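Local coordinates for protein 3,6-diketocamphane 1,6-monooxygenase (Pseudomonas putida, PDB 4UWM) that catalyses the FMNH2-dependent Baeyer-Villiger oxygenation of a diketocamphane to a lactone, a step in the breakdown of (-)-camphor, as the oxygenating component of a two-component monooxygenase, at residues F218-I223 with S251-S256; S225-L230 with E336-W341; M3-I8 with V36-M41; H257-A262 with G342-E347; G101-G106 with K194-A199. One frame throughout, in Å; residues are numbered along the deposited sequence. Where two conformers were deposited one is given.

Contact 1: residues F218-I223 with S251-S256; sequences FKPVSI and SRHAVS
Strands 219-223 and 254-256 run parallel, their axes 4.7 Å apart and 18° from alignment, and three backbone bonds lace them: Ala254 N to Pro220 O, Ser222 N to Ala254 O and Ser256 N to Ser222 O, the last two both 2.8 Å. Ser222 thus uses its N-H and its carbonyl on the same neighbouring strand, to Ala254 and Ser256. Its side chain adds a third link, OG lying in the plane of the His253 ring at 2.8 Å from NE2. CG of His253 stands anti to the backbone N (chi1 -163°), and the ring it bears presents NE2 to the hydroxyl. CD2 of the ring also passes the pyrrolidine of Pro220, 3.8 Å from its CG, and CG2 of Val255 sits over the centre of one ring face. His233 ND1 is a second partner of Ser222 OG; the OG bond and the cover of Val255 are likely to limit rotation of the His253 ring. At the entry to the strands the Lys219 chain stays extended until a bend at chi4 (70°), which puts NZ 2.7 Å from Arg252 O. The Arg252 guanidinium packs against the Phe218-Lys219 peptide, NH2 being 3.4 Å from Phe218 C, and forms a salt bridge with Glu197. Helix 227-244 connects the two strands in a beta-alpha-beta unit and packs against Pro220, His253 and Val255, while strand 198-202 flanks 219-223 and Ile223 touches the FMN.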
# COMPACT_ATOMS: atom_id res chain seq x y z
N PHE A 218 -22.63 11.56 0.28
CA PHE A 218 -21.40 11.15 -0.42
C PHE A 218 -21.27 11.82 -1.79
O PHE A 218 -22.25 12.36 -2.32
CB PHE A 218 -21.36 9.62 -0.57
CG PHE A 218 -21.24 8.87 0.72
CD1 PHE A 218 -20.74 9.49 1.87
CD2 PHE A 218 -21.59 7.52 0.79
CE1 PHE A 218 -20.63 8.79 3.06
CE2 PHE A 218 -21.48 6.82 1.98
CZ PHE A 218 -20.98 7.45 3.11
N LYS A 219 -20.07 11.78 -2.36
CA LYS A 219 -19.82 12.27 -3.71
C LYS A 219 -20.30 11.23 -4.74
O LYS A 219 -19.88 10.07 -4.68
CB LYS A 219 -18.33 12.57 -3.85
CG LYS A 219 -17.83 12.91 -5.25
CD LYS A 219 -16.33 13.17 -5.24
CE LYS A 219 -15.79 13.53 -6.61
NZ LYS A 219 -16.26 14.88 -7.03
N PRO A 220 -21.19 11.63 -5.67
CA PRO A 220 -21.63 10.66 -6.68
C PRO A 220 -20.67 10.61 -7.90
O PRO A 220 -20.19 11.65 -8.36
CB PRO A 220 -23.02 11.19 -7.08
CG PRO A 220 -22.86 12.69 -6.97
CD PRO A 220 -21.93 12.91 -5.79
N VAL A 221 -20.39 9.41 -8.40
CA VAL A 221 -19.53 9.23 -9.58
C VAL A 221 -20.33 8.38 -10.55
O VAL A 221 -20.79 7.31 -10.20
CB VAL A 221 -18.17 8.53 -9.23
CG1 VAL A 221 -17.26 8.48 -10.46
CG2 VAL A 221 -17.46 9.25 -8.10
N SER A 222 -20.52 8.87 -11.77
CA SER A 222 -21.27 8.14 -12.78
C SER A 222 -20.38 7.83 -13.97
O SER A 222 -19.53 8.64 -14.35
CB SER A 222 -22.47 8.96 -13.27
OG SER A 222 -23.36 9.32 -12.21
N ILE A 223 -20.57 6.65 -14.55
CA ILE A 223 -19.95 6.31 -15.83
C ILE A 223 -20.96 6.69 -16.91
O ILE A 223 -22.09 6.22 -16.89
CB ILE A 223 -19.60 4.81 -15.94
CG1 ILE A 223 -18.90 4.28 -14.67
CG2 ILE A 223 -18.80 4.54 -17.20
CD1 ILE A 223 -17.49 4.81 -14.41
N SER A 251 -21.77 20.30 -8.48
CA SER A 251 -20.33 20.43 -8.69
C SER A 251 -19.52 19.27 -8.07
O SER A 251 -18.35 19.10 -8.37
CB SER A 251 -19.83 21.78 -8.20
OG SER A 251 -19.96 21.88 -6.79
N ARG A 252 -20.15 18.49 -7.21
CA ARG A 252 -19.52 17.32 -6.60
C ARG A 252 -19.68 16.08 -7.49
O ARG A 252 -18.95 15.10 -7.34
CB ARG A 252 -20.09 17.06 -5.20
CG ARG A 252 -19.83 18.16 -4.19
CD ARG A 252 -20.38 17.80 -2.81
NE ARG A 252 -19.75 16.60 -2.22
CZ ARG A 252 -20.35 15.77 -1.37
NH1 ARG A 252 -21.60 15.98 -0.99
NH2 ARG A 252 -19.69 14.71 -0.89
N HIS A 253 -20.64 16.14 -8.42
CA HIS A 253 -20.88 15.04 -9.35
C HIS A 253 -19.71 14.89 -10.32
O HIS A 253 -19.29 15.86 -10.96
CB HIS A 253 -22.19 15.26 -10.11
CG HIS A 253 -22.72 14.03 -10.78
ND1 HIS A 253 -23.82 14.05 -11.61
CD2 HIS A 253 -22.31 12.74 -10.74
CE1 HIS A 253 -24.07 12.83 -12.04
NE2 HIS A 253 -23.17 12.01 -11.53
N ALA A 254 -19.14 13.68 -10.39
CA ALA A 254 -18.08 13.37 -11.34
C ALA A 254 -18.60 12.39 -12.36
O ALA A 254 -19.28 11.42 -12.02
CB ALA A 254 -16.84 12.82 -10.62
N VAL A 255 -18.31 12.66 -13.63
CA VAL A 255 -18.85 11.84 -14.72
C VAL A 255 -17.70 11.41 -15.61
O VAL A 255 -16.94 12.26 -16.11
CB VAL A 255 -19.91 12.58 -15.57
CG1 VAL A 255 -20.46 11.66 -16.66
CG2 VAL A 255 -21.06 13.06 -14.69
N SER A 256 -17.57 10.10 -15.80
CA SER A 256 -16.49 9.52 -16.58
C SER A 256 -16.87 9.41 -18.06
O SER A 256 -17.94 8.90 -18.39
CB SER A 256 -16.14 8.14 -16.01
OG SER A 256 -15.26 7.42 -16.86

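Contact 2: residues S225-L230 with E336-W341; sequences SGLDAL and EATGGW
Leu230 reaches from helix 227-244 with one methyl, CD2, into the angle between Thr338 and Trp341, lying 3.9 Å from Thr338 CG2 and 3.8 Å from CZ3 of the indole. CG stands anti to the backbone N (chi1 -171°), on a bond that already points at the other segment, and the side chain crosses both partners at about a right angle. One turn back along the helix, Leu227 starts off to one side, but its CD2 also arrives at Thr338 CG2, at 3.9 Å, and rests against Ala337 CB at 4.1 Å. The threonine methyl is therefore touched by two leucines. Its hydroxyl has a different task: OG1 lies between the backbone N and the carbonyl carbon (chi1 65°) and accepts from Gly340 N at 3.2 Å in an ST turn, with Leu334 O as another partner. A glycine in place of Thr338 would probably leave both leucine methyls facing a gap and Gly340 N without its side-chain acceptor. Gly339, with positive phi, takes the chain out of helix 324-338, and Gly340 leads on to the tryptophan. The contact is plain packing of the first turn of helix 227-244 against the last turn of helix 324-338 and the loop that follows it, on the outer side of the sheet. Trp341 and Leu230 both lie on Val255 of strand 254-261, and Phe335 meets the indole edge-to-face.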
# COMPACT_ATOMS: atom_id res chain seq x y z
N SER A 225 -23.33 6.66 -19.71
CA SER A 225 -23.94 5.55 -20.43
C SER A 225 -25.17 5.97 -21.24
O SER A 225 -25.95 5.12 -21.66
CB SER A 225 -24.27 4.40 -19.46
OG SER A 225 -25.41 4.71 -18.68
N GLY A 226 -25.32 7.27 -21.47
CA GLY A 226 -26.50 7.83 -22.16
C GLY A 226 -27.17 8.94 -21.36
O GLY A 226 -26.99 9.04 -20.14
N LEU A 227 -27.93 9.79 -22.06
CA LEU A 227 -28.55 10.98 -21.45
C LEU A 227 -29.58 10.64 -20.37
O LEU A 227 -29.64 11.31 -19.34
CB LEU A 227 -29.20 11.86 -22.52
CG LEU A 227 -28.35 12.53 -23.61
CD1 LEU A 227 -29.25 13.18 -24.65
CD2 LEU A 227 -27.40 13.56 -23.01
N ASP A 228 -30.38 9.61 -20.61
CA ASP A 228 -31.45 9.24 -19.69
C ASP A 228 -30.90 8.78 -18.35
O ASP A 228 -31.31 9.29 -17.30
CB ASP A 228 -32.37 8.17 -20.31
CG ASP A 228 -33.17 8.69 -21.49
OD1 ASP A 228 -33.49 9.90 -21.53
OD2 ASP A 228 -33.48 7.88 -22.39
N ALA A 229 -29.96 7.84 -18.40
CA ALA A 229 -29.31 7.33 -17.18
C ALA A 229 -28.62 8.44 -16.42
O ALA A 229 -28.70 8.48 -15.20
CB ALA A 229 -28.33 6.20 -17.50
N LEU A 230 -27.97 9.36 -17.14
CA LEU A 230 -27.28 10.44 -16.46
C LEU A 230 -28.28 11.30 -15.69
O LEU A 230 -28.05 11.67 -14.53
CB LEU A 230 -26.44 11.28 -17.44
CG LEU A 230 -25.51 12.31 -16.78
CD1 LEU A 230 -24.54 11.65 -15.79
CD2 LEU A 230 -24.74 13.13 -17.80
N GLU A 336 -26.57 21.43 -21.47
CA GLU A 336 -27.92 21.91 -21.75
C GLU A 336 -28.93 20.77 -21.61
O GLU A 336 -30.03 20.98 -21.10
CB GLU A 336 -28.01 22.54 -23.14
CG GLU A 336 -27.53 23.98 -23.19
CD GLU A 336 -28.14 24.84 -22.09
OE1 GLU A 336 -27.95 24.51 -20.91
OE2 GLU A 336 -28.80 25.84 -22.42
N ALA A 337 -28.55 19.57 -22.03
CA ALA A 337 -29.46 18.43 -22.00
C ALA A 337 -29.67 17.80 -20.61
O ALA A 337 -30.73 17.21 -20.36
CB ALA A 337 -29.03 17.37 -23.01
N THR A 338 -28.69 17.92 -19.71
CA THR A 338 -28.72 17.20 -18.42
C THR A 338 -28.60 18.09 -17.18
O THR A 338 -28.95 17.68 -16.07
CB THR A 338 -27.60 16.13 -18.31
OG1 THR A 338 -26.32 16.78 -18.30
CG2 THR A 338 -27.67 15.14 -19.46
N GLY A 339 -28.06 19.30 -17.35
CA GLY A 339 -27.76 20.19 -16.23
C GLY A 339 -26.27 20.26 -15.93
O GLY A 339 -25.79 21.20 -15.30
N GLY A 340 -25.52 19.25 -16.38
CA GLY A 340 -24.07 19.21 -16.21
C GLY A 340 -23.56 18.46 -14.99
O GLY A 340 -24.29 17.69 -14.35
N TRP A 341 -22.28 18.69 -14.67
CA TRP A 341 -21.58 17.99 -13.59
C TRP A 341 -20.37 18.81 -13.21
O TRP A 341 -19.99 19.73 -13.93
CB TRP A 341 -21.13 16.59 -14.05
CG TRP A 341 -20.30 16.62 -15.32
CD1 TRP A 341 -18.97 16.95 -15.44
CD2 TRP A 341 -20.75 16.35 -16.66
NE1 TRP A 341 -18.58 16.89 -16.75
CE2 TRP A 341 -19.65 16.51 -17.52
CE3 TRP A 341 -21.99 15.98 -17.20
CZ2 TRP A 341 -19.74 16.32 -18.90
CZ3 TRP A 341 -22.08 15.78 -18.58
CH2 TRP A 341 -20.96 15.96 -19.41

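Contact 3: residues M3-I8 with V36-M41; sequences METGLI and VGIDSM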
# COMPACT_ATOMS: atom_id res chain seq x y z
N MET A 3 -15.96 23.82 -14.63
CA MET A 3 -15.93 22.35 -14.53
C MET A 3 -14.47 21.92 -14.43
O MET A 3 -13.61 22.45 -15.16
CB MET A 3 -16.58 21.74 -15.78
CG MET A 3 -16.68 20.22 -15.78
SD MET A 3 -16.96 19.52 -17.41
CE MET A 3 -15.41 19.92 -18.22
N GLU A 4 -14.18 21.00 -13.51
CA GLU A 4 -12.80 20.52 -13.33
C GLU A 4 -12.50 19.37 -14.29
O GLU A 4 -13.43 18.70 -14.76
CB GLU A 4 -12.56 20.07 -11.89
CG GLU A 4 -12.61 21.17 -10.84
CD GLU A 4 -11.41 22.12 -10.88
OE1 GLU A 4 -10.44 21.88 -11.62
OE2 GLU A 4 -11.44 23.13 -10.15
N THR A 5 -11.20 19.16 -14.57
CA THR A 5 -10.75 17.97 -15.29
C THR A 5 -10.22 16.93 -14.27
O THR A 5 -9.48 17.28 -13.35
CB THR A 5 -9.66 18.29 -16.34
OG1 THR A 5 -10.12 19.31 -17.22
CG2 THR A 5 -9.33 17.05 -17.20
N GLY A 6 -10.64 15.68 -14.44
CA GLY A 6 -10.13 14.55 -13.65
C GLY A 6 -9.61 13.43 -14.52
O GLY A 6 -9.88 13.39 -15.73
N LEU A 7 -8.83 12.53 -13.93
CA LEU A 7 -8.34 11.35 -14.64
C LEU A 7 -8.85 10.13 -13.88
O LEU A 7 -8.85 10.13 -12.65
CB LEU A 7 -6.81 11.39 -14.69
CG LEU A 7 -6.06 10.43 -15.61
CD1 LEU A 7 -6.31 10.73 -17.10
CD2 LEU A 7 -4.58 10.49 -15.29
N ILE A 8 -9.37 9.14 -14.60
CA ILE A 8 -9.66 7.85 -14.00
C ILE A 8 -8.77 6.76 -14.62
O ILE A 8 -8.71 6.60 -15.84
CB ILE A 8 -11.17 7.50 -13.92
CG1 ILE A 8 -11.36 6.16 -13.17
CG2 ILE A 8 -11.84 7.47 -15.30
CD1 ILE A 8 -12.76 5.91 -12.66
N VAL A 36 -0.34 19.66 -15.56
CA VAL A 36 -1.25 20.41 -16.43
C VAL A 36 -2.55 20.78 -15.72
O VAL A 36 -3.54 21.09 -16.37
CB VAL A 36 -1.52 19.71 -17.79
CG1 VAL A 36 -0.22 19.45 -18.53
CG2 VAL A 36 -2.30 18.40 -17.61
N GLY A 37 -2.54 20.70 -14.38
CA GLY A 37 -3.65 21.18 -13.55
C GLY A 37 -4.89 20.32 -13.51
O GLY A 37 -5.99 20.81 -13.22
N ILE A 38 -4.74 19.03 -13.80
CA ILE A 38 -5.84 18.10 -13.57
C ILE A 38 -6.09 18.02 -12.04
O ILE A 38 -5.16 17.98 -11.25
CB ILE A 38 -5.62 16.76 -14.29
CG1 ILE A 38 -5.80 16.98 -15.81
CG2 ILE A 38 -6.57 15.66 -13.79
CD1 ILE A 38 -5.49 15.77 -16.68
N ASP A 39 -7.36 18.08 -11.65
CA ASP A 39 -7.76 18.26 -10.26
C ASP A 39 -7.62 16.97 -9.40
O ASP A 39 -7.27 17.04 -8.23
CB ASP A 39 -9.22 18.71 -10.18
CG ASP A 39 -9.65 19.01 -8.76
OD1 ASP A 39 -8.98 19.82 -8.10
OD2 ASP A 39 -10.66 18.43 -8.28
N SER A 40 -7.97 15.84 -9.99
CA SER A 40 -8.01 14.58 -9.25
C SER A 40 -7.62 13.41 -10.13
O SER A 40 -7.81 13.44 -11.35
CB SER A 40 -9.39 14.36 -8.63
OG SER A 40 -10.38 14.25 -9.63
N MET A 41 -7.05 12.36 -9.52
CA MET A 41 -6.81 11.11 -10.22
C MET A 41 -7.43 9.98 -9.42
O MET A 41 -7.07 9.79 -8.27
CB MET A 41 -5.31 10.89 -10.42
CG MET A 41 -4.97 9.57 -11.13
SD MET A 41 -3.18 9.41 -11.23
CE MET A 41 -3.00 7.89 -12.19
O HOH W 1 -9.02 20.66 -13.50
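Two backbone bonds join the segments, Asp39 N to Thr5 O at 2.8 Å and Leu7 N to Ser40 O at 2.9 Å, so the pairing begins just before strand 40-43 itself. Apolar contact centres on Ile38. Its CG1 meets Thr5 CG2 at 3.8 Å, whereas CG2, anti to the backbone N, folds over the chain opposite and comes 3.7 Å from Gly6 CA. An alanine in place of Ile38 would probably open a gap over Thr5 and Gly6. Farther along, Leu7 CD2 approaches Met41 CG at 4.3 Å. Acidic groups meet at the other end: the carboxylates of Glu4 and Asp39 are stacked, their planes 28° apart, with OE1 of Glu4 4.3 Å from OD1 of Asp39, a proximity that would probably raise the proton affinity of one of them. Water also bridges here, accepting from Thr5 N at 2.9 Å and lying close to Glu4 OE1 and Gly37 O. Gly37 is the C-prime residue of the Schellman motif that ends helix 19-35. Strand 4-9, that helix and strand 40-43 form the first beta-alpha-beta unit of the TIM barrel of the bacterial luciferase family, in which Ile8 touches FMN.

Contact 4: residues H257-A262 with G342-E347; sequences HTVFCA and GTLQVE
His257 loses the most surface in this contact, and it uses both its backbone and its ring. Its N-H binds Gln345 O at 3.1 Å and its carbonyl receives Glu347 N at 3.2 Å, the donor in each case tilted from the carbonyl plane, so that one residue is clasped by two alternate residues of the neighbouring strand. CG is anti to the carbonyl carbon (chi1 -73°), and the ring it carries crosses the Leu344 side chain at about a right angle, CD2 lying a tight 3.2 Å from Leu344 CD1. Trp341 and Phe224 also meet this ring. Val259, two residues on, packs against two side chains. Its CB lies 3.9 Å from Val346 CG1, the two valines crossing at about a right angle, and its CG2 meets Leu344 CD2 tip to tip at 4.1 Å. Leu344 thus divides its methyls, CD1 to the histidine and CD2 to the valine. Beyond His257 the strands part, and a water continues the connection, accepting from Val259 N at 2.8 Å and donating to Glu347 O at 2.9 Å. Glu347 lays CG against His257 O and sends its carboxylate to Ser256 OG and to His10 ND1, His10 being an FMN-binding residue. This is parallel strand pairing in the wall of a TIM barrel, where strand 343-347 closes the ring between strands 254-261 and 4-9, beside the flavin site.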
# COMPACT_ATOMS: atom_id res chain seq x y z
N HIS A 257 -15.98 9.89 -18.93
CA HIS A 257 -16.18 9.90 -20.37
C HIS A 257 -14.88 9.44 -21.02
O HIS A 257 -13.79 9.66 -20.47
CB HIS A 257 -16.44 11.32 -20.89
CG HIS A 257 -17.79 11.87 -20.57
ND1 HIS A 257 -18.90 11.63 -21.36
CD2 HIS A 257 -18.21 12.67 -19.57
CE1 HIS A 257 -19.95 12.25 -20.85
NE2 HIS A 257 -19.56 12.90 -19.76
N THR A 258 -15.01 8.84 -22.21
CA THR A 258 -13.87 8.64 -23.09
C THR A 258 -13.68 9.95 -23.87
O THR A 258 -14.61 10.43 -24.52
CB THR A 258 -14.14 7.47 -24.04
OG1 THR A 258 -14.40 6.29 -23.27
CG2 THR A 258 -12.96 7.23 -24.99
N VAL A 259 -12.49 10.55 -23.74
CA VAL A 259 -12.23 11.92 -24.17
C VAL A 259 -10.88 11.97 -24.86
O VAL A 259 -9.87 11.54 -24.31
CB VAL A 259 -12.20 12.92 -22.99
CG1 VAL A 259 -12.08 14.35 -23.49
CG2 VAL A 259 -13.44 12.80 -22.13
N PHE A 260 -10.86 12.51 -26.08
CA PHE A 260 -9.59 12.74 -26.77
C PHE A 260 -9.63 14.03 -27.59
O PHE A 260 -10.59 14.29 -28.32
CB PHE A 260 -9.17 11.54 -27.61
CG PHE A 260 -7.74 11.62 -28.09
CD1 PHE A 260 -7.42 12.32 -29.26
CD2 PHE A 260 -6.72 11.02 -27.38
CE1 PHE A 260 -6.10 12.41 -29.69
CE2 PHE A 260 -5.40 11.11 -27.80
CZ PHE A 260 -5.09 11.80 -28.96
N CYS A 261 -8.59 14.83 -27.42
CA CYS A 261 -8.50 16.14 -28.04
C CYS A 261 -7.22 16.29 -28.87
O CYS A 261 -6.16 15.83 -28.46
CB CYS A 261 -8.53 17.21 -26.95
SG CYS A 261 -9.00 18.84 -27.51
N ALA A 262 -7.34 16.94 -30.02
CA ALA A 262 -6.20 17.26 -30.88
C ALA A 262 -6.45 18.60 -31.58
O ALA A 262 -7.49 19.24 -31.35
CB ALA A 262 -5.96 16.14 -31.87
N GLY A 342 -19.75 18.47 -12.08
CA GLY A 342 -18.60 19.22 -11.61
C GLY A 342 -17.24 18.80 -12.16
O GLY A 342 -16.36 19.64 -12.31
N THR A 343 -17.05 17.50 -12.42
CA THR A 343 -15.74 17.00 -12.90
C THR A 343 -15.91 16.09 -14.10
O THR A 343 -16.70 15.13 -14.06
CB THR A 343 -14.93 16.24 -11.80
OG1 THR A 343 -14.69 17.11 -10.68
CG2 THR A 343 -13.57 15.79 -12.34
N LEU A 344 -15.15 16.39 -15.15
CA LEU A 344 -15.11 15.53 -16.31
C LEU A 344 -13.98 14.53 -16.05
O LEU A 344 -12.79 14.90 -16.07
CB LEU A 344 -14.83 16.33 -17.58
CG LEU A 344 -14.63 15.48 -18.84
CD1 LEU A 344 -15.95 14.95 -19.34
CD2 LEU A 344 -13.90 16.27 -19.92
N GLN A 345 -14.36 13.28 -15.81
CA GLN A 345 -13.38 12.29 -15.38
C GLN A 345 -12.90 11.54 -16.60
O GLN A 345 -13.59 10.67 -17.10
CB GLN A 345 -13.96 11.34 -14.30
CG GLN A 345 -12.94 10.84 -13.28
CD GLN A 345 -12.56 11.89 -12.23
OE1 GLN A 345 -13.42 12.61 -11.71
NE2 GLN A 345 -11.27 11.96 -11.89
N VAL A 346 -11.71 11.89 -17.07
CA VAL A 346 -11.18 11.32 -18.31
C VAL A 346 -10.58 9.93 -18.13
O VAL A 346 -9.67 9.74 -17.32
CB VAL A 346 -10.15 12.27 -18.95
CG1 VAL A 346 -9.62 11.70 -20.26
CG2 VAL A 346 -10.79 13.64 -19.16
N GLU A 347 -11.07 8.96 -18.90
CA GLU A 347 -10.58 7.58 -18.84
C GLU A 347 -9.17 7.48 -19.42
O GLU A 347 -8.94 7.84 -20.57
CB GLU A 347 -11.51 6.64 -19.61
CG GLU A 347 -12.87 6.39 -18.99
CD GLU A 347 -12.86 5.39 -17.83
OE1 GLU A 347 -11.80 4.78 -17.53
OE2 GLU A 347 -13.93 5.23 -17.21
O HOH W 2 -10.34 8.99 -22.89

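Contact 5: residues G101-G106 with K194-A199; sequences GRYFLG and KAPEIA
Two neighbouring parallel strands of the TIM barrel, 105-108 and 198-202, begin to pair here. Leu105 is held by both its backbone polar atoms: its N-H meets Glu197 O at 2.9 Å in a nearly straight bond (170°), and its carbonyl accepts from Ala199 N at 2.7 Å. Just ahead of the pairing a water spans the diverging chains, donating to Tyr103 O and accepting from Glu197 N. Pro196 fills the angle between two side chains. Its CG lies 3.8 Å from Leu105 CB, and its CB comes to the edge of the Tyr103 ring, near the ring plane, 4.1 Å from CD1. Leu105 and Ile198 run side by side in the same direction, CD2 of the leucine 4.1 Å from CG1 of the isoleucine. Phe104, CG between the backbone N and the carbonyl carbon (chi1 61°), has its ring edge at Ala199 CB, 4.2 Å from CD2, and its CB 3.4 Å from Glu197 O. The Glu197 carboxylate forms a salt bridge with Arg252. Around the contact, Trp154 of helix 139-155 covers Leu105 and Pro196, and Ile92 of helix 85-98 touches Tyr103 and Leu105. Strand 72-79 flanks segment 101-106, and strand 219-223 lies beyond 194-199, its Lys219 reaching both Phe104 and Ala199.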
# COMPACT_ATOMS: atom_id res chain seq x y z
N GLY A 101 -4.23 15.77 2.96
CA GLY A 101 -5.64 15.90 2.60
C GLY A 101 -5.97 15.99 1.13
O GLY A 101 -7.15 16.14 0.78
N ARG A 102 -4.96 15.87 0.25
CA ARG A 102 -5.21 15.76 -1.19
C ARG A 102 -5.67 14.35 -1.49
O ARG A 102 -5.00 13.63 -2.24
CB ARG A 102 -3.93 16.03 -2.02
CG ARG A 102 -3.28 17.39 -1.81
CD ARG A 102 -2.10 17.59 -2.74
NE ARG A 102 -0.90 16.83 -2.39
CZ ARG A 102 -0.21 16.02 -3.21
NH1 ARG A 102 -0.60 15.83 -4.48
NH2 ARG A 102 0.88 15.44 -2.78
N TYR A 103 -6.82 13.98 -0.94
CA TYR A 103 -7.24 12.59 -0.92
C TYR A 103 -8.74 12.55 -0.76
O TYR A 103 -9.29 13.38 -0.05
CB TYR A 103 -6.54 11.86 0.27
CG TYR A 103 -6.97 10.44 0.44
CD1 TYR A 103 -8.08 10.12 1.21
CD2 TYR A 103 -6.28 9.40 -0.20
CE1 TYR A 103 -8.51 8.82 1.33
CE2 TYR A 103 -6.70 8.08 -0.08
CZ TYR A 103 -7.81 7.80 0.70
OH TYR A 103 -8.26 6.51 0.83
N PHE A 104 -9.41 11.62 -1.43
CA PHE A 104 -10.75 11.24 -1.03
C PHE A 104 -10.94 9.76 -1.25
O PHE A 104 -10.11 9.12 -1.90
CB PHE A 104 -11.87 12.13 -1.65
CG PHE A 104 -11.95 12.09 -3.15
CD1 PHE A 104 -11.05 12.83 -3.93
CD2 PHE A 104 -12.95 11.35 -3.80
CE1 PHE A 104 -11.13 12.81 -5.31
CE2 PHE A 104 -13.02 11.32 -5.19
CZ PHE A 104 -12.11 12.07 -5.94
N LEU A 105 -12.02 9.21 -0.71
CA LEU A 105 -12.19 7.77 -0.62
C LEU A 105 -13.40 7.24 -1.38
O LEU A 105 -14.56 7.49 -1.01
CB LEU A 105 -12.28 7.36 0.88
CG LEU A 105 -12.71 5.93 1.22
CD1 LEU A 105 -11.65 4.92 0.79
CD2 LEU A 105 -12.99 5.83 2.73
N GLY A 106 -13.13 6.43 -2.41
CA GLY A 106 -14.20 5.68 -3.05
C GLY A 106 -14.39 4.36 -2.34
O GLY A 106 -13.41 3.66 -2.06
N LYS A 194 -10.78 14.15 10.70
CA LYS A 194 -12.15 13.82 10.30
C LYS A 194 -12.14 12.80 9.16
O LYS A 194 -11.14 12.68 8.47
CB LYS A 194 -12.89 15.08 9.88
CG LYS A 194 -12.15 15.94 8.87
CD LYS A 194 -12.88 17.25 8.59
CE LYS A 194 -12.10 18.12 7.61
NZ LYS A 194 -12.89 19.30 7.19
N ALA A 195 -13.26 12.10 8.98
CA ALA A 195 -13.41 11.17 7.86
C ALA A 195 -13.06 11.88 6.55
O ALA A 195 -13.26 13.10 6.42
CB ALA A 195 -14.81 10.60 7.81
N PRO A 196 -12.49 11.14 5.57
CA PRO A 196 -12.31 11.79 4.27
C PRO A 196 -13.67 11.94 3.61
O PRO A 196 -14.64 11.24 3.98
CB PRO A 196 -11.46 10.77 3.49
CG PRO A 196 -11.94 9.46 4.02
CD PRO A 196 -12.19 9.69 5.50
N GLU A 197 -13.76 12.81 2.60
CA GLU A 197 -14.94 12.79 1.75
C GLU A 197 -15.03 11.41 1.09
O GLU A 197 -14.01 10.88 0.64
CB GLU A 197 -14.86 13.89 0.70
CG GLU A 197 -16.05 13.89 -0.25
CD GLU A 197 -16.17 15.18 -1.06
OE1 GLU A 197 -15.31 16.06 -0.90
OE2 GLU A 197 -17.14 15.29 -1.84
N ILE A 198 -16.24 10.86 1.04
CA ILE A 198 -16.47 9.50 0.55
C ILE A 198 -17.25 9.56 -0.76
O ILE A 198 -18.20 10.35 -0.88
CB ILE A 198 -17.19 8.63 1.62
CG1 ILE A 198 -16.24 8.39 2.79
CG2 ILE A 198 -17.75 7.34 1.05
CD1 ILE A 198 -16.86 7.66 3.96
N ALA A 199 -16.82 8.77 -1.75
CA ALA A 199 -17.47 8.68 -3.05
C ALA A 199 -17.97 7.28 -3.35
O ALA A 199 -17.44 6.30 -2.81
CB ALA A 199 -16.52 9.16 -4.14
O HOH W 3 -11.36 14.10 1.61

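Contacts 1, 3, 4 and 5 are buried pairings within one parallel barrel sheet, whereas contact 2 is partly buried helix-end packing outside it, with apolar contacts in place of cross-segment backbone bonds. Contacts 1 and 4 share strand 254-261, and Ser256 OG meets Glu347 OE2 between them. Contacts 3 and 4 are joined through strands 4-9 and 343-347, contacts 1 and 5 through strands 219-223 and 198-202, with a salt bridge from Arg252 to Glu197. Contacts 1 and 3 each include a residue touching FMN. Trp341 ties contact 2 inward to Val255 and His257. Bridging waters appear in contacts 3, 4 and 5, where paired chains diverge.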